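Local coordinates for DNA damage response protein Rtt109, putative (PDB 5ZB9) that probably acetylates lysines of histone H3 using acetyl-CoA, in connection with DNA replication, nucleosome assembly and the DNA damage response, at residues V23-C35 / G413-A427. Numbering follows the deposited sequence.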
# COMPACT_ATOMS: atom_id res chain seq x y z
N VAL A 23 -11.01 -12.76 16.36
CA VAL A 23 -11.60 -12.16 15.17
C VAL A 23 -11.75 -13.21 14.08
O VAL A 23 -11.18 -14.30 14.17
CB VAL A 23 -10.74 -11.00 14.63
CG1 VAL A 23 -10.62 -9.88 15.67
CG2 VAL A 23 -9.36 -11.50 14.22
N THR A 24 -12.51 -12.89 13.05
CA THR A 24 -12.66 -13.76 11.90
C THR A 24 -12.11 -13.03 10.68
O THR A 24 -12.35 -11.84 10.52
CB THR A 24 -14.13 -14.15 11.66
OG1 THR A 24 -14.63 -14.83 12.81
CG2 THR A 24 -14.28 -15.04 10.43
N ILE A 25 -11.35 -13.73 9.84
CA ILE A 25 -10.78 -13.10 8.66
C ILE A 25 -11.23 -13.76 7.37
O ILE A 25 -11.39 -14.98 7.28
CB ILE A 25 -9.23 -13.11 8.72
CG1 ILE A 25 -8.69 -14.53 8.83
CG2 ILE A 25 -8.76 -12.28 9.88
CD1 ILE A 25 -7.22 -14.63 8.59
N ARG A 26 -11.44 -12.93 6.36
CA ARG A 26 -11.70 -13.41 5.02
C ARG A 26 -10.78 -12.65 4.07
O ARG A 26 -10.89 -11.44 3.89
CB ARG A 26 -13.18 -13.24 4.64
CG ARG A 26 -14.10 -14.09 5.51
CD ARG A 26 -15.59 -13.87 5.23
NE ARG A 26 -16.42 -14.80 6.00
CZ ARG A 26 -16.91 -14.55 7.21
NH1 ARG A 26 -16.68 -13.38 7.79
NH2 ARG A 26 -17.64 -15.46 7.83
N HIS A 27 -9.85 -13.39 3.50
CA HIS A 27 -8.88 -12.85 2.58
C HIS A 27 -9.24 -13.35 1.18
O HIS A 27 -9.17 -14.54 0.90
CB HIS A 27 -7.48 -13.28 3.01
CG HIS A 27 -6.40 -12.96 2.02
ND1 HIS A 27 -5.18 -13.59 2.03
CD2 HIS A 27 -6.37 -12.09 0.98
CE1 HIS A 27 -4.43 -13.11 1.05
NE2 HIS A 27 -5.14 -12.21 0.39
N ILE A 28 -9.66 -12.45 0.31
CA ILE A 28 -9.94 -12.89 -1.05
C ILE A 28 -8.95 -12.21 -1.98
O ILE A 28 -8.50 -11.10 -1.71
CB ILE A 28 -11.40 -12.60 -1.48
CG1 ILE A 28 -11.68 -11.11 -1.53
CG2 ILE A 28 -12.39 -13.29 -0.52
CD1 ILE A 28 -13.07 -10.80 -2.02
N SER A 29 -8.59 -12.90 -3.05
CA SER A 29 -7.63 -12.34 -3.99
C SER A 29 -8.00 -12.70 -5.42
O SER A 29 -8.89 -13.51 -5.66
CB SER A 29 -6.21 -12.82 -3.68
OG SER A 29 -6.03 -14.18 -4.00
N SER A 30 -7.33 -12.07 -6.37
CA SER A 30 -7.51 -12.41 -7.78
C SER A 30 -6.16 -12.85 -8.34
O SER A 30 -5.12 -12.51 -7.80
CB SER A 30 -8.08 -11.23 -8.56
OG SER A 30 -7.20 -10.12 -8.52
N ALA A 31 -6.18 -13.62 -9.42
CA ALA A 31 -4.92 -14.11 -9.98
C ALA A 31 -4.27 -12.95 -10.70
O ALA A 31 -4.97 -12.05 -11.16
CB ALA A 31 -5.15 -15.28 -10.91
N PRO A 32 -2.93 -12.97 -10.79
CA PRO A 32 -2.22 -11.90 -11.50
C PRO A 32 -2.73 -11.76 -12.92
O PRO A 32 -2.84 -12.76 -13.63
CB PRO A 32 -0.76 -12.35 -11.48
CG PRO A 32 -0.67 -13.32 -10.36
CD PRO A 32 -2.01 -13.97 -10.24
N SER A 33 -3.07 -10.55 -13.33
CA SER A 33 -3.50 -10.31 -14.69
C SER A 33 -2.81 -9.05 -15.20
O SER A 33 -2.43 -8.20 -14.40
CB SER A 33 -5.02 -10.20 -14.78
OG SER A 33 -5.50 -9.16 -13.95
N PRO A 34 -2.64 -8.94 -16.52
CA PRO A 34 -1.92 -7.80 -17.09
C PRO A 34 -2.58 -6.49 -16.73
O PRO A 34 -3.80 -6.44 -16.64
CB PRO A 34 -2.00 -8.05 -18.60
CG PRO A 34 -2.19 -9.51 -18.73
CD PRO A 34 -3.06 -9.88 -17.57
N CYS A 35 -1.79 -5.45 -16.50
CA CYS A 35 -2.34 -4.15 -16.19
C CYS A 35 -1.49 -3.06 -16.80
O CYS A 35 -0.41 -3.33 -17.34
CB CYS A 35 -2.45 -3.95 -14.67
SG CYS A 35 -0.84 -3.85 -13.83
N GLY A 413 0.82 -16.50 -1.38
CA GLY A 413 0.03 -15.62 -0.54
C GLY A 413 -1.37 -15.38 -1.09
O GLY A 413 -1.91 -14.28 -0.98
N ARG A 414 -1.94 -16.42 -1.68
CA ARG A 414 -3.30 -16.33 -2.20
C ARG A 414 -4.30 -16.36 -1.05
O ARG A 414 -4.01 -16.87 0.03
CB ARG A 414 -3.56 -17.45 -3.20
CG ARG A 414 -2.73 -17.31 -4.47
CD ARG A 414 -2.98 -18.44 -5.45
NE ARG A 414 -2.20 -19.63 -5.12
CZ ARG A 414 -2.71 -20.84 -4.94
NH1 ARG A 414 -4.02 -21.04 -5.06
NH2 ARG A 414 -1.92 -21.87 -4.65
N GLY A 415 -5.47 -15.79 -1.27
CA GLY A 415 -6.45 -15.74 -0.20
C GLY A 415 -7.16 -17.05 0.05
O GLY A 415 -6.89 -18.06 -0.60
N HIS A 416 -8.06 -17.04 1.03
CA HIS A 416 -8.99 -18.13 1.24
C HIS A 416 -9.75 -18.45 -0.04
O HIS A 416 -10.12 -19.59 -0.28
CB HIS A 416 -9.96 -17.77 2.37
CG HIS A 416 -9.28 -17.50 3.67
ND1 HIS A 416 -9.21 -16.25 4.23
CD2 HIS A 416 -8.63 -18.33 4.52
CE1 HIS A 416 -8.55 -16.31 5.37
NE2 HIS A 416 -8.19 -17.57 5.57
N ALA A 417 -9.99 -17.42 -0.85
CA ALA A 417 -10.65 -17.59 -2.14
C ALA A 417 -9.93 -16.80 -3.22
O ALA A 417 -9.70 -15.60 -3.10
CB ALA A 417 -12.10 -17.15 -2.06
N VAL A 418 -9.55 -17.50 -4.28
CA VAL A 418 -9.02 -16.84 -5.46
C VAL A 418 -10.15 -16.66 -6.47
O VAL A 418 -10.66 -17.63 -7.01
CB VAL A 418 -7.88 -17.65 -6.09
CG1 VAL A 418 -7.38 -16.95 -7.34
CG2 VAL A 418 -6.76 -17.85 -5.07
N LEU A 419 -10.54 -15.41 -6.69
CA LEU A 419 -11.64 -15.12 -7.59
C LEU A 419 -11.15 -14.61 -8.93
O LEU A 419 -10.04 -14.09 -9.04
CB LEU A 419 -12.57 -14.08 -6.98
CG LEU A 419 -13.10 -14.46 -5.61
CD1 LEU A 419 -13.96 -13.33 -5.03
CD2 LEU A 419 -13.89 -15.76 -5.71
N SER A 420 -11.97 -14.79 -9.96
CA SER A 420 -11.73 -14.16 -11.24
C SER A 420 -11.76 -12.65 -11.05
O SER A 420 -12.34 -12.15 -10.08
CB SER A 420 -12.78 -14.59 -12.27
OG SER A 420 -14.06 -14.07 -11.94
N GLU A 421 -11.13 -11.93 -11.97
CA GLU A 421 -11.18 -10.48 -11.95
C GLU A 421 -12.61 -9.96 -11.81
O GLU A 421 -12.89 -9.04 -11.04
CB GLU A 421 -10.54 -9.92 -13.21
CG GLU A 421 -10.60 -8.41 -13.32
CD GLU A 421 -9.52 -7.87 -14.24
OE1 GLU A 421 -8.47 -8.54 -14.36
OE2 GLU A 421 -9.73 -6.79 -14.84
N GLU A 422 -13.52 -10.59 -12.55
CA GLU A 422 -14.93 -10.23 -12.54
C GLU A 422 -15.59 -10.48 -11.18
O GLU A 422 -16.29 -9.62 -10.65
CB GLU A 422 -15.67 -11.01 -13.63
CG GLU A 422 -17.17 -10.78 -13.67
CD GLU A 422 -17.89 -11.73 -14.62
OE1 GLU A 422 -18.75 -11.26 -15.40
OE2 GLU A 422 -17.61 -12.95 -14.58
N ASP A 423 -15.34 -11.66 -10.60
CA ASP A 423 -15.94 -12.02 -9.32
C ASP A 423 -15.39 -11.21 -8.15
O ASP A 423 -16.12 -10.91 -7.19
CB ASP A 423 -15.75 -13.51 -9.05
CG ASP A 423 -16.58 -14.38 -9.96
OD1 ASP A 423 -17.51 -13.83 -10.59
OD2 ASP A 423 -16.32 -15.60 -10.04
N TYR A 424 -14.11 -10.88 -8.22
CA TYR A 424 -13.48 -10.06 -7.19
C TYR A 424 -14.15 -8.68 -7.15
O TYR A 424 -14.55 -8.21 -6.07
CB TYR A 424 -11.97 -9.93 -7.44
CG TYR A 424 -11.26 -9.05 -6.43
CD1 TYR A 424 -10.70 -9.60 -5.28
CD2 TYR A 424 -11.16 -7.68 -6.63
CE1 TYR A 424 -10.05 -8.80 -4.35
CE2 TYR A 424 -10.52 -6.87 -5.70
CZ TYR A 424 -9.97 -7.43 -4.57
OH TYR A 424 -9.33 -6.62 -3.66
N LYS A 425 -14.26 -8.04 -8.31
CA LYS A 425 -15.01 -6.79 -8.44
C LYS A 425 -16.42 -6.90 -7.87
O LYS A 425 -16.90 -6.00 -7.19
CB LYS A 425 -15.09 -6.36 -9.90
CG LYS A 425 -13.82 -5.75 -10.48
CD LYS A 425 -13.93 -5.58 -12.00
CE LYS A 425 -13.12 -4.39 -12.51
NZ LYS A 425 -13.71 -3.08 -12.08
N ALA A 426 -17.09 -8.02 -8.15
CA ALA A 426 -18.46 -8.21 -7.65
C ALA A 426 -18.46 -8.34 -6.14
O ALA A 426 -19.40 -7.92 -5.48
CB ALA A 426 -19.11 -9.43 -8.30
N ALA A 427 -17.40 -8.92 -5.59
CA ALA A 427 -17.30 -9.09 -4.14
C ALA A 427 -17.13 -7.74 -3.46
O ALA A 427 -17.76 -7.47 -2.43
CB ALA A 427 -16.14 -10.02 -3.78
O HOH W 1 -4.75 -16.24 3.16
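With chi1 at -60°, His416 turns its ring back beside its own backbone N, and ND1 accepts a hydrogen bond from His27 N at 3.0 Å, the donor lying in the ring plane. Imidazole suits this place because its second nitrogen, NE2, can pair at the same time with Gln464. A chi1 of 171° holds the His27 ring anti to its backbone N and beside the carbonyl carbon, where Gly415 CA lies over one face, 3.4 Å from the ring centroid, as a CH-pi contact. Glycine suits the loop here, since a CB on Gly415 would run into His27 O. Ser29 OG accepts from Gly415 N at 3.2 Å, tying down the loop before strand 417-419. That strand then runs parallel to strand 23-30, joined by hydrogen bonds from Ser29 N to Ala417 O (2.9 Å) and from Leu419 N to Ser29 O (2.7 Å). Ile28, branched and apolar, packs against helix 421-427, CD1 touching Ala427 CB at 3.6 Å and CG1 Tyr424 CE1, while the same CD1 meets Leu419 CD1 of the short strand at 4.0 Å. The short strand thus extends the sheet alongside strand 22-35, which also pairs antiparallel with strands 50-61 and 464-467, and helix 439-457 packs against Ile28 and Ala417.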